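Local coordinates for nitrite reductase (Hyphomicrobium denitrificans, PDB 2DV6), which reduces nitrite to nitric oxide at copper centres in denitrification, probably with cytochrome c as the electron donor, at residues E206-N211 with E243-F248; G225-G230 with K249-G254; P253-Y258 with Y274-V279; K139-D144 with E172-L177. All coordinates share one frame; numbering follows the deposited sequence.

Contact 1: residues E206-N211 with E243-F248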
loop_
_atom_site.group_PDB
_atom_site.type_symbol
_atom_site.label_atom_id
_atom_site.label_comp_id
_atom_site.label_asym_id
_atom_site.label_seq_id
_atom_site.Cartn_x
_atom_site.Cartn_y
_atom_site.Cartn_z
ATOM N N GLU A 206 20.555 53.572 13.644
ATOM C CA GLU A 206 20.869 52.940 14.892
ATOM C C GLU A 206 19.707 52.021 15.192
ATOM O O GLU A 206 18.620 52.466 15.533
ATOM C CB GLU A 206 21.067 53.970 16.000
ATOM C CG GLU A 206 21.445 53.355 17.327
ATOM C CD GLU A 206 21.536 54.405 18.450
ATOM O OE1 GLU A 206 20.690 54.364 19.369
ATOM O OE2 GLU A 206 22.445 55.268 18.396
ATOM N N LEU A 207 19.940 50.727 15.046
ATOM C CA LEU A 207 18.870 49.751 15.197
ATOM C C LEU A 207 18.834 49.170 16.604
ATOM O O LEU A 207 19.828 48.646 17.090
ATOM C CB LEU A 207 19.041 48.629 14.161
ATOM C CG LEU A 207 17.915 47.614 14.395
ATOM C CD1 LEU A 207 16.729 47.900 13.491
ATOM C CD2 LEU A 207 18.413 46.247 14.259
ATOM N N HIS A 208 17.680 49.240 17.260
ATOM C CA HIS A 208 17.476 48.481 18.488
ATOM C C HIS A 208 16.514 47.344 18.229
ATOM O O HIS A 208 15.312 47.557 17.999
ATOM C CB HIS A 208 16.972 49.374 19.637
ATOM C CG HIS A 208 17.917 50.486 19.975
ATOM N ND1 HIS A 208 18.576 50.559 21.181
ATOM C CD2 HIS A 208 18.346 51.540 19.245
ATOM C CE1 HIS A 208 19.360 51.623 21.187
ATOM N NE2 HIS A 208 19.237 52.238 20.027
ATOM N N LEU A 209 17.058 46.139 18.286
ATOM C CA LEU A 209 16.274 44.929 18.086
ATOM C C LEU A 209 16.006 44.236 19.401
ATOM O O LEU A 209 16.954 43.749 20.048
ATOM C CB LEU A 209 16.978 43.956 17.117
ATOM C CG LEU A 209 16.091 42.773 16.591
ATOM C CD1 LEU A 209 16.798 42.048 15.474
ATOM C CD2 LEU A 209 15.822 41.765 17.656
ATOM N N LYS A 210 14.732 44.163 19.784
ATOM C CA LYS A 210 14.319 43.419 20.983
ATOM C C LYS A 210 13.638 42.089 20.628
ATOM O O LYS A 210 12.765 42.044 19.754
ATOM C CB LYS A 210 13.373 44.258 21.844
ATOM C CG LYS A 210 14.016 45.540 22.433
ATOM C CD LYS A 210 13.137 46.136 23.562
ATOM C CE LYS A 210 13.757 47.384 24.198
ATOM N NZ LYS A 210 13.752 48.552 23.241
ATOM N N ASN A 211 14.050 41.002 21.266
ATOM C CA ASN A 211 13.404 39.725 21.034
ATOM C C ASN A 211 12.485 39.492 22.219
ATOM O O ASN A 211 12.936 39.415 23.346
ATOM C CB ASN A 211 14.432 38.610 20.825
ATOM C CG ASN A 211 13.810 37.298 20.394
ATOM O OD1 ASN A 211 12.592 37.205 20.130
ATOM N ND2 ASN A 211 14.633 36.262 20.310
ATOM N N GLU A 243 18.124 42.392 23.994
ATOM C CA GLU A 243 18.198 43.415 22.978
ATOM C C GLU A 243 19.595 43.389 22.397
ATOM O O GLU A 243 20.565 43.020 23.055
ATOM C CB GLU A 243 17.913 44.833 23.562
ATOM C CG GLU A 243 17.992 46.003 22.525
ATOM C CD GLU A 243 17.991 47.401 23.177
ATOM O OE1 GLU A 243 17.356 48.318 22.613
ATOM O OE2 GLU A 243 18.623 47.589 24.255
ATOM N N THR A 244 19.688 43.834 21.163
ATOM C CA THR A 244 20.903 43.847 20.447
ATOM C C THR A 244 20.836 45.228 19.784
ATOM O O THR A 244 19.751 45.709 19.445
ATOM C CB THR A 244 20.815 42.626 19.500
ATOM O OG1 THR A 244 21.890 41.673 19.725
ATOM C CG2 THR A 244 20.529 42.973 18.096
ATOM N N VAL A 245 21.964 45.907 19.679
ATOM C CA VAL A 245 21.985 47.180 18.982
ATOM C C VAL A 245 23.138 47.257 18.019
ATOM O O VAL A 245 24.221 46.724 18.269
ATOM C CB VAL A 245 21.730 48.477 19.914
ATOM C CG1 VAL A 245 21.603 48.150 21.393
ATOM C CG2 VAL A 245 22.638 49.680 19.588
ATOM N N VAL A 246 22.855 47.839 16.859
ATOM C CA VAL A 246 23.825 47.862 15.788
ATOM C C VAL A 246 23.654 49.201 15.079
ATOM O O VAL A 246 22.528 49.654 14.906
ATOM C CB VAL A 246 23.653 46.640 14.796
ATOM C CG1 VAL A 246 22.298 46.688 14.039
ATOM C CG2 VAL A 246 24.750 46.641 13.800
ATOM N N THR A 247 24.763 49.840 14.712
ATOM C CA THR A 247 24.694 51.078 13.939
ATOM C C THR A 247 25.278 50.798 12.571
ATOM O O THR A 247 26.297 50.126 12.473
ATOM C CB THR A 247 25.499 52.219 14.651
ATOM O OG1 THR A 247 24.909 52.460 15.926
ATOM C CG2 THR A 247 25.500 53.525 13.843
ATOM N N PHE A 248 24.656 51.300 11.516
ATOM C CA PHE A 248 25.208 51.070 10.187
ATOM C C PHE A 248 24.931 52.247 9.291
ATOM O O PHE A 248 23.943 52.943 9.479
ATOM C CB PHE A 248 24.722 49.729 9.555
ATOM C CG PHE A 248 23.237 49.655 9.286
ATOM C CD1 PHE A 248 22.700 50.169 8.101
ATOM C CD2 PHE A 248 22.389 49.043 10.188
ATOM C CE1 PHE A 248 21.319 50.095 7.841
ATOM C CE2 PHE A 248 21.004 48.952 9.932
ATOM C CZ PHE A 248 20.476 49.505 8.772
HETATM O O HOH W 1 19.216 50.359 24.298
HETATM O O HOH W 2 15.937 50.066 23.836
#

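Contact 2: residues G225-G230 with K249-G254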
loop_
_atom_site.group_PDB
_atom_site.type_symbol
_atom_site.label_atom_id
_atom_site.label_comp_id
_atom_site.label_asym_id
_atom_site.label_seq_id
_atom_site.Cartn_x
_atom_site.Cartn_y
_atom_site.Cartn_z
ATOM N N GLY A 225 19.985 46.756 2.284
ATOM C CA GLY A 225 20.584 48.091 2.168
ATOM C C GLY A 225 21.734 48.407 3.133
ATOM O O GLY A 225 22.273 49.519 3.113
ATOM N N ALA A 226 22.085 47.438 3.980
ATOM C CA ALA A 226 23.218 47.558 4.879
ATOM C C ALA A 226 24.486 46.963 4.253
ATOM O O ALA A 226 24.431 45.965 3.494
ATOM C CB ALA A 226 22.903 46.899 6.241
ATOM N N THR A 227 25.626 47.579 4.555
ATOM C CA THR A 227 26.928 47.109 4.046
ATOM C C THR A 227 27.748 46.560 5.207
ATOM O O THR A 227 28.070 47.298 6.138
ATOM C CB THR A 227 27.713 48.256 3.374
ATOM O OG1 THR A 227 26.959 48.765 2.284
ATOM C CG2 THR A 227 29.044 47.786 2.856
ATOM N N GLY A 228 28.076 45.275 5.174
ATOM C CA GLY A 228 28.774 44.674 6.311
ATOM C C GLY A 228 28.235 43.305 6.667
ATOM O O GLY A 228 27.198 42.921 6.155
ATOM N N PRO A 229 28.918 42.582 7.601
ATOM C CA PRO A 229 28.676 41.158 7.904
ATOM C C PRO A 229 27.217 40.812 8.158
ATOM O O PRO A 229 26.566 41.385 9.052
ATOM C CB PRO A 229 29.519 40.912 9.169
ATOM C CG PRO A 229 30.617 41.958 9.102
ATOM C CD PRO A 229 29.995 43.157 8.447
ATOM N N GLY A 230 26.716 39.856 7.361
ATOM C CA GLY A 230 25.322 39.417 7.434
ATOM C C GLY A 230 24.279 40.499 7.157
ATOM O O GLY A 230 23.116 40.346 7.514
ATOM N N LYS A 249 25.825 52.490 8.346
ATOM C CA LYS A 249 25.603 53.523 7.331
ATOM C C LYS A 249 24.802 53.006 6.126
ATOM O O LYS A 249 25.004 51.865 5.664
ATOM C CB LYS A 249 26.935 54.137 6.857
ATOM C CG LYS A 249 27.584 55.068 7.897
ATOM C CD LYS A 249 28.700 55.932 7.287
ATOM C CE LYS A 249 28.165 57.317 6.754
ATOM N NZ LYS A 249 28.204 58.459 7.790
ATOM N N ALA A 250 23.915 53.856 5.630
ATOM C CA ALA A 250 23.160 53.617 4.408
ATOM C C ALA A 250 23.864 54.304 3.261
ATOM O O ALA A 250 23.677 55.491 3.032
ATOM C CB ALA A 250 21.736 54.148 4.536
ATOM N N LEU A 251 24.649 53.535 2.524
ATOM C CA LEU A 251 25.556 54.086 1.520
ATOM C C LEU A 251 24.997 54.214 0.122
ATOM O O LEU A 251 25.567 54.914 -0.681
ATOM C CB LEU A 251 26.848 53.251 1.455
ATOM C CG LEU A 251 27.577 53.041 2.793
ATOM C CD1 LEU A 251 28.639 51.923 2.644
ATOM C CD2 LEU A 251 28.212 54.381 3.298
ATOM N N ILE A 252 23.925 53.485 -0.192
ATOM C CA ILE A 252 23.428 53.385 -1.572
ATOM C C ILE A 252 21.904 53.443 -1.612
ATOM O O ILE A 252 21.230 52.626 -0.959
ATOM C CB ILE A 252 23.939 52.081 -2.254
ATOM C CG1 ILE A 252 25.485 52.029 -2.208
ATOM C CG2 ILE A 252 23.419 51.950 -3.697
ATOM C CD1 ILE A 252 26.079 50.704 -2.716
ATOM N N PRO A 253 21.348 54.383 -2.408
ATOM C CA PRO A 253 19.892 54.463 -2.473
ATOM C C PRO A 253 19.349 53.196 -3.119
ATOM O O PRO A 253 20.052 52.570 -3.910
ATOM C CB PRO A 253 19.623 55.677 -3.379
ATOM C CG PRO A 253 20.915 56.331 -3.604
ATOM C CD PRO A 253 22.001 55.335 -3.331
ATOM N N GLY A 254 18.115 52.822 -2.787
ATOM C CA GLY A 254 17.474 51.648 -3.372
ATOM C C GLY A 254 16.297 51.277 -2.501
ATOM O O GLY A 254 16.079 51.870 -1.451
HETATM O O HOH W 3 22.154 51.740 1.537
HETATM O O HOH W 4 24.923 50.499 3.090
HETATM O O HOH W 5 26.169 49.527 6.357
#

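Contact 3: residues P253-Y258 with Y274-V279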
loop_
_atom_site.group_PDB
_atom_site.type_symbol
_atom_site.label_atom_id
_atom_site.label_comp_id
_atom_site.label_asym_id
_atom_site.label_seq_id
_atom_site.Cartn_x
_atom_site.Cartn_y
_atom_site.Cartn_z
ATOM N N PRO A 253 21.348 54.383 -2.408
ATOM C CA PRO A 253 19.892 54.463 -2.473
ATOM C C PRO A 253 19.349 53.196 -3.119
ATOM O O PRO A 253 20.052 52.570 -3.910
ATOM C CB PRO A 253 19.623 55.677 -3.379
ATOM C CG PRO A 253 20.915 56.331 -3.604
ATOM C CD PRO A 253 22.001 55.335 -3.331
ATOM N N GLY A 254 18.115 52.822 -2.787
ATOM C CA GLY A 254 17.474 51.648 -3.372
ATOM C C GLY A 254 16.297 51.277 -2.501
ATOM O O GLY A 254 16.079 51.870 -1.451
ATOM N N ILE A 255 15.519 50.309 -2.961
ATOM C CA ILE A 255 14.432 49.749 -2.202
ATOM C C ILE A 255 14.808 48.294 -1.818
ATOM O O ILE A 255 14.889 47.417 -2.689
ATOM C CB ILE A 255 13.086 49.819 -3.015
ATOM C CG1 ILE A 255 11.936 49.237 -2.215
ATOM C CG2 ILE A 255 13.206 49.126 -4.395
ATOM C CD1 ILE A 255 11.632 49.981 -0.860
ATOM N N TYR A 256 15.061 48.054 -0.534
ATOM C CA TYR A 256 15.743 46.840 -0.103
ATOM C C TYR A 256 14.858 45.933 0.712
ATOM O O TYR A 256 14.121 46.390 1.566
ATOM C CB TYR A 256 16.973 47.209 0.744
ATOM C CG TYR A 256 18.033 47.976 -0.037
ATOM C CD1 TYR A 256 18.174 49.362 0.104
ATOM C CD2 TYR A 256 18.890 47.313 -0.922
ATOM C CE1 TYR A 256 19.145 50.054 -0.592
ATOM C CE2 TYR A 256 19.846 47.996 -1.644
ATOM C CZ TYR A 256 19.976 49.368 -1.470
ATOM O OH TYR A 256 20.946 50.046 -2.189
ATOM N N VAL A 257 14.949 44.624 0.506
ATOM C CA VAL A 257 14.308 43.750 1.492
ATOM C C VAL A 257 15.169 43.585 2.723
ATOM O O VAL A 257 16.405 43.693 2.660
ATOM C CB VAL A 257 13.637 42.423 0.915
ATOM C CG1 VAL A 257 13.826 42.257 -0.564
ATOM C CG2 VAL A 257 13.845 41.161 1.796
ATOM N N TYR A 258 14.508 43.376 3.858
ATOM C CA TYR A 258 15.235 42.908 5.021
ATOM C C TYR A 258 14.468 41.724 5.589
ATOM O O TYR A 258 13.273 41.606 5.339
ATOM C CB TYR A 258 15.389 44.028 6.060
ATOM C CG TYR A 258 14.132 44.444 6.774
ATOM C CD1 TYR A 258 13.680 43.739 7.878
ATOM C CD2 TYR A 258 13.411 45.577 6.371
ATOM C CE1 TYR A 258 12.502 44.139 8.575
ATOM C CE2 TYR A 258 12.264 45.985 7.060
ATOM C CZ TYR A 258 11.815 45.257 8.170
ATOM O OH TYR A 258 10.658 45.617 8.871
ATOM N N TYR A 274 9.986 39.296 7.230
ATOM C CA TYR A 274 10.487 40.041 6.101
ATOM C C TYR A 274 9.867 41.430 6.033
ATOM O O TYR A 274 8.746 41.636 6.517
ATOM C CB TYR A 274 10.263 39.299 4.769
ATOM C CG TYR A 274 8.903 38.654 4.549
ATOM C CD1 TYR A 274 7.855 39.362 3.939
ATOM C CD2 TYR A 274 8.688 37.322 4.886
ATOM C CE1 TYR A 274 6.624 38.764 3.693
ATOM C CE2 TYR A 274 7.443 36.708 4.666
ATOM C CZ TYR A 274 6.428 37.432 4.057
ATOM O OH TYR A 274 5.204 36.830 3.851
ATOM N N GLY A 275 10.564 42.382 5.406
ATOM C CA GLY A 275 10.039 43.743 5.327
ATOM C C GLY A 275 10.782 44.536 4.273
ATOM O O GLY A 275 11.645 44.011 3.580
ATOM N N LEU A 276 10.432 45.796 4.114
ATOM C CA LEU A 276 11.169 46.668 3.180
ATOM C C LEU A 276 11.822 47.865 3.899
ATOM O O LEU A 276 11.263 48.409 4.876
ATOM C CB LEU A 276 10.233 47.218 2.093
ATOM C CG LEU A 276 9.754 46.214 1.032
ATOM C CD1 LEU A 276 8.816 46.900 0.075
ATOM C CD2 LEU A 276 10.922 45.623 0.267
ATOM N N LEU A 277 12.971 48.266 3.350
ATOM C CA LEU A 277 13.749 49.379 3.798
ATOM C C LEU A 277 14.014 50.215 2.560
ATOM O O LEU A 277 14.726 49.755 1.636
ATOM C CB LEU A 277 15.088 48.896 4.346
ATOM C CG LEU A 277 16.193 49.772 5.011
ATOM C CD1 LEU A 277 17.553 49.696 4.358
ATOM C CD2 LEU A 277 15.838 51.200 5.453
ATOM N N LEU A 278 13.467 51.431 2.539
ATOM C CA LEU A 278 13.724 52.327 1.449
ATOM C C LEU A 278 14.873 53.261 1.859
ATOM O O LEU A 278 14.786 53.926 2.895
ATOM C CB LEU A 278 12.466 53.150 1.084
ATOM C CG LEU A 278 12.689 54.295 0.049
ATOM C CD1 LEU A 278 13.203 53.816 -1.315
ATOM C CD2 LEU A 278 11.446 55.182 -0.177
ATOM N N VAL A 279 15.924 53.305 1.035
ATOM C CA VAL A 279 16.965 54.333 1.145
ATOM C C VAL A 279 16.788 55.320 -0.018
ATOM O O VAL A 279 17.167 55.039 -1.156
ATOM C CB VAL A 279 18.401 53.747 1.179
ATOM C CG1 VAL A 279 19.454 54.869 1.344
ATOM C CG2 VAL A 279 18.518 52.681 2.305
#

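Contact 4: residues K139-D144 with E172-L177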
loop_
_atom_site.group_PDB
_atom_site.type_symbol
_atom_site.label_atom_id
_atom_site.label_comp_id
_atom_site.label_asym_id
_atom_site.label_seq_id
_atom_site.Cartn_x
_atom_site.Cartn_y
_atom_site.Cartn_z
ATOM N N LYS A 139 -13.047 35.165 10.205
ATOM C CA LYS A 139 -12.770 35.158 11.646
ATOM C C LYS A 139 -12.032 33.899 11.995
ATOM O O LYS A 139 -12.076 32.923 11.250
ATOM C CB LYS A 139 -14.061 35.213 12.478
ATOM C CG LYS A 139 -14.978 33.994 12.229
ATOM C CD LYS A 139 -16.113 33.907 13.280
ATOM C CE LYS A 139 -17.029 32.704 13.031
ATOM N NZ LYS A 139 -16.337 31.517 12.373
ATOM N N SER A 140 -11.382 33.914 13.145
ATOM C CA SER A 140 -10.595 32.787 13.607
ATOM C C SER A 140 -10.194 33.082 15.039
ATOM O O SER A 140 -10.426 34.162 15.532
ATOM C CB SER A 140 -9.331 32.634 12.738
ATOM O OG SER A 140 -8.405 33.654 13.050
ATOM N N SER A 141 -9.557 32.128 15.692
ATOM C CA SER A 141 -8.985 32.401 16.982
ATOM C C SER A 141 -7.608 33.024 16.934
ATOM O O SER A 141 -6.962 33.107 17.972
ATOM C CB SER A 141 -8.900 31.110 17.795
ATOM O OG SER A 141 -8.113 30.190 17.081
ATOM N N GLY A 142 -7.141 33.468 15.769
ATOM C CA GLY A 142 -5.784 34.009 15.659
ATOM C C GLY A 142 -5.760 35.521 15.650
ATOM O O GLY A 142 -6.770 36.152 15.370
ATOM N N ALA A 143 -4.607 36.119 15.950
ATOM C CA ALA A 143 -4.478 37.584 15.878
ATOM C C ALA A 143 -4.404 38.026 14.419
ATOM O O ALA A 143 -4.006 37.251 13.556
ATOM C CB ALA A 143 -3.270 38.045 16.615
ATOM N N ASP A 144 -4.810 39.263 14.150
ATOM C CA ASP A 144 -4.622 39.862 12.834
ATOM C C ASP A 144 -3.151 40.237 12.689
ATOM O O ASP A 144 -2.647 41.076 13.422
ATOM C CB ASP A 144 -5.518 41.082 12.664
ATOM C CG ASP A 144 -5.300 41.797 11.336
ATOM O OD1 ASP A 144 -4.744 41.218 10.360
ATOM O OD2 ASP A 144 -5.727 42.965 11.255
ATOM N N GLU A 172 6.690 36.010 18.142
ATOM C CA GLU A 172 6.021 34.797 17.690
ATOM C C GLU A 172 4.572 34.803 18.195
ATOM O O GLU A 172 4.318 34.925 19.385
ATOM C CB GLU A 172 6.791 33.549 18.162
ATOM C CG GLU A 172 8.321 33.641 17.831
ATOM C CD GLU A 172 9.174 32.617 18.570
ATOM O OE1 GLU A 172 10.399 32.655 18.411
ATOM O OE2 GLU A 172 8.635 31.751 19.293
ATOM N N VAL A 173 3.616 34.692 17.273
ATOM C CA VAL A 173 2.235 34.912 17.616
ATOM C C VAL A 173 1.332 33.982 16.795
ATOM O O VAL A 173 1.564 33.768 15.600
ATOM C CB VAL A 173 1.856 36.413 17.370
ATOM C CG1 VAL A 173 2.131 36.841 15.941
ATOM C CG2 VAL A 173 0.417 36.687 17.741
ATOM N N LYS A 174 0.312 33.431 17.434
ATOM C CA LYS A 174 -0.728 32.711 16.703
ATOM C C LYS A 174 -1.538 33.703 15.886
ATOM O O LYS A 174 -2.241 34.539 16.456
ATOM C CB LYS A 174 -1.637 31.949 17.669
ATOM C CG LYS A 174 -2.803 31.214 16.976
ATOM C CD LYS A 174 -3.776 30.784 18.055
ATOM C CE LYS A 174 -4.861 29.910 17.505
ATOM N NZ LYS A 174 -5.591 29.311 18.663
ATOM N N GLY A 175 -1.436 33.606 14.561
ATOM C CA GLY A 175 -2.078 34.546 13.669
ATOM C C GLY A 175 -3.171 33.929 12.811
ATOM O O GLY A 175 -3.192 32.693 12.573
ATOM N N GLN A 176 -4.066 34.789 12.309
ATOM C CA GLN A 176 -5.066 34.366 11.343
ATOM C C GLN A 176 -4.430 34.190 9.954
ATOM O O GLN A 176 -3.875 35.160 9.376
ATOM C CB GLN A 176 -6.205 35.380 11.225
ATOM C CG GLN A 176 -7.281 34.947 10.207
ATOM C CD GLN A 176 -8.537 35.790 10.317
ATOM O OE1 GLN A 176 -8.911 36.490 9.363
ATOM N NE2 GLN A 176 -9.176 35.756 11.491
ATOM N N LEU A 177 -4.576 32.984 9.410
ATOM C CA LEU A 177 -4.039 32.667 8.092
ATOM C C LEU A 177 -5.171 32.712 7.027
ATOM O O LEU A 177 -4.950 33.039 5.864
ATOM C CB LEU A 177 -3.385 31.268 8.130
ATOM C CG LEU A 177 -2.972 30.603 6.779
ATOM C CD1 LEU A 177 -2.054 31.547 5.978
ATOM C CD2 LEU A 177 -2.250 29.295 7.054
HETATM O O HOH W 6 -4.018 37.868 9.989
#

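Contact 1: residues E206-N211 with E243-F248
Glu206 to Lys210 pair with Thr247 to Glu243 as antiparallel strands, their short axes at 162°, and Leu207-Val246 and Leu209-Thr244 form the hydrogen-bonded pairs. Leu207 N reaches Val246 O at 2.8 Å and Leu209 N reaches Thr244 O at 3.0 Å; each bond has its return partner. Strand 243-249 is the edge of this cupredoxin sheet within its own chain, but Val246 to Phe248 pair with a strand of the second subunit. Leu207, Leu209, Thr244 and Val246 line one face, where Leu207 CB rests on Val246 CG1 at 3.8 Å; beyond Leu209 lies the copper ligand His219. The other face is mostly polar and centres on His208. Its CG stands anti to the carbonyl carbon (chi1 -60°), and the ring donates at both nitrogens: NE2 to Glu206 OE1 at 2.7 Å, nearly straight and on the anti side of that carboxylate, and ND1 to Glu243 OE1 at 2.9 Å, bent to 143°. ND1 also bonds weakly to a water that donates to Glu243 OE2. Both carboxylate acceptors lie in the ring plane, yet ND1 meets Glu243 from well above its carboxylate. Val245 CB sits over one ring face, 4.2 Å from the centroid. Lys210 NZ makes a long salt bridge of 3.7 Å to Glu243 OE1, bridged also by a water. A phenylalanine at His208 would probably leave Glu206 OE1 and Glu243 OE1 without the imidazole N-H each now receives, and the two carboxylates less firmly placed. With both N-H groups given to carboxylates, the imidazole is probably biased toward its protonated form.

Contact 2: residues G225-G230 with K249-G254
The flat groups between Gly225-Thr227 and Lys249-Ile252 are peptide units, and they meet through C=O and N-H ends turned toward shared waters; no aromatic ring takes part and no faces stack. This is a water-mediated loop-to-loop contact in a cupredoxin domain: residues 225-230 follow the short strand that ends just before the copper ligand His224, and 249-254 connect the strands 243-249 and 254-259. Not one direct hydrogen bond crosses. Instead three waters fill the seam. The central one has four partners, Gly225 O at 2.8 Å, Thr227 OG1, Lys249 O and Leu251 N, and accepts from the last. A second water joins Gly225 O, 2.7 Å away, to Ile252 N, from which it accepts. Since acceptors outnumber the available protons, the bonds to the carbonyls probably share them. Direct contact comes down mainly to one pair: Leu251 CD1 lies 3.6 Å from Thr227 OG1 and close to CB as well, the two side chains crossing at about a right angle. With OG1 beside the backbone N (chi1 -60°), Thr227 meets one water with its N-H and another with its hydroxyl. The second subunit closes over this region: its Glu369 packs on Thr227, whose side chain lies about 4 Å from a bound potassium ion, and Gly228 and Lys249 make backbone hydrogen bonds to that subunit. The third water accepts from Thr227 N and donates to Lys249 O, with both distances 2.7 Å.

Contact 3: residues P253-Y258 with Y274-V279
Pro253 leads in with CB 3.4 Å from Val279 O, and the antiparallel pairing then runs through Tyr258. Gly254 exchanges two backbone bonds with Val279; a side chain here would run into the ring of Tyr256. Ile255, CG1 anti to its backbone N (chi1 -180°), turns CD1 onto Leu278 CB at 3.8 Å, on the face that Leu276 shares and that Phe352 of the following domain packs against. Tyr256, hydrogen-bonded with Leu277 through both N and O, lays its ring alongside the strand, so that Val279 CG2 meets the ring edge 4.0 Å from CE1; its hydroxyl bonds to Ile252 O. Val257 turns its N outward to Gln389 OE1 of the second subunit, while its CA comes 3.4 Å from Gly275 O. Tyr258 ends the walk with CG between backbone N and carbonyl carbon (chi1 70°), which swings the ring across the neighbouring strand: Gly275 CA packs on one face, 3.8 Å from the centroid, in a CH-pi contact, and the CE2 edge of the ring faces Leu276 O, 3.4 Å away. A CB on Gly275 would strike this ring. Tyr258 OH bonds to Pro195 O. Six backbone bonds, with apolar and aromatic side chains on both faces, hold a buried strand pair of the cupredoxin sandwich; together with the ring packed on glycine they probably help fix the strand that leads into the copper ligands His259 and Cys260.

Contact 4: residues K139-D144 with E172-L177
Ser140 OG takes two N-H donors at once, Gln176 NE2 from across the contact at 2.7 Å and Gly142 N from its own loop at 3.0 Å. The second bond makes an ST turn. The hydroxyl reaches both because OG lies between backbone N and carbonyl carbon (chi1 73°). Gln176 comes alongside with an extended chain, its CB and CG also close to OG, and its amide plane nearly contains the acceptor. Beyond the turn, Ala143 makes a single backbone bridge to strand 163-178: Ala143 N donates to Lys174 O at 2.9 Å with a nearly straight 171°, and Gln176 N returns to Ala143 O at 2.8 Å. Gly142 lies so close to the strand that a CB would clash with Gly175 C. Lys174, its chain extended, donates a hydrogen bond from NZ to Ser141 OG, 3.1 Å away, and Ala143 CB touches Val173 CG2. An alanine at Gln176 would probably leave Ser140 OG without its cross-contact donor and uncover the side of the turn. The bridge ties the linker after the N-terminal copper domain to one edge of the strand, while Val173 and Gly175 bond to strand 181-188. The same strand carries Glu172, whose OE1 bonds to NE2 of the copper ligand His219. With polar bonds outnumbering the single apolar touch, the linker is held by directed bonds at the surface of the chain.

Contact 3 is the buried core of the set, contact 2 is also buried but wet, contact 1 is partly buried, and contact 4 lies at the surface. Contacts 1 and 3 are antiparallel strand pairs from the two sheets of one cupredoxin domain; contact 2 joins them, sharing Pro253 and Gly254 with contact 3 and touching contact 1 where Phe248 CD1 packs on Ala226 CB. Contact 4 reaches the same sheet as contact 1 through strand 163-178, about 27 Å away between centres. Apolar and aromatic cover dominates in contact 3, charged groups and an imidazole hold one face of contact 1, water links contact 2, and hydroxyl and amide bonds make contact 4, which alone touches no other subunit.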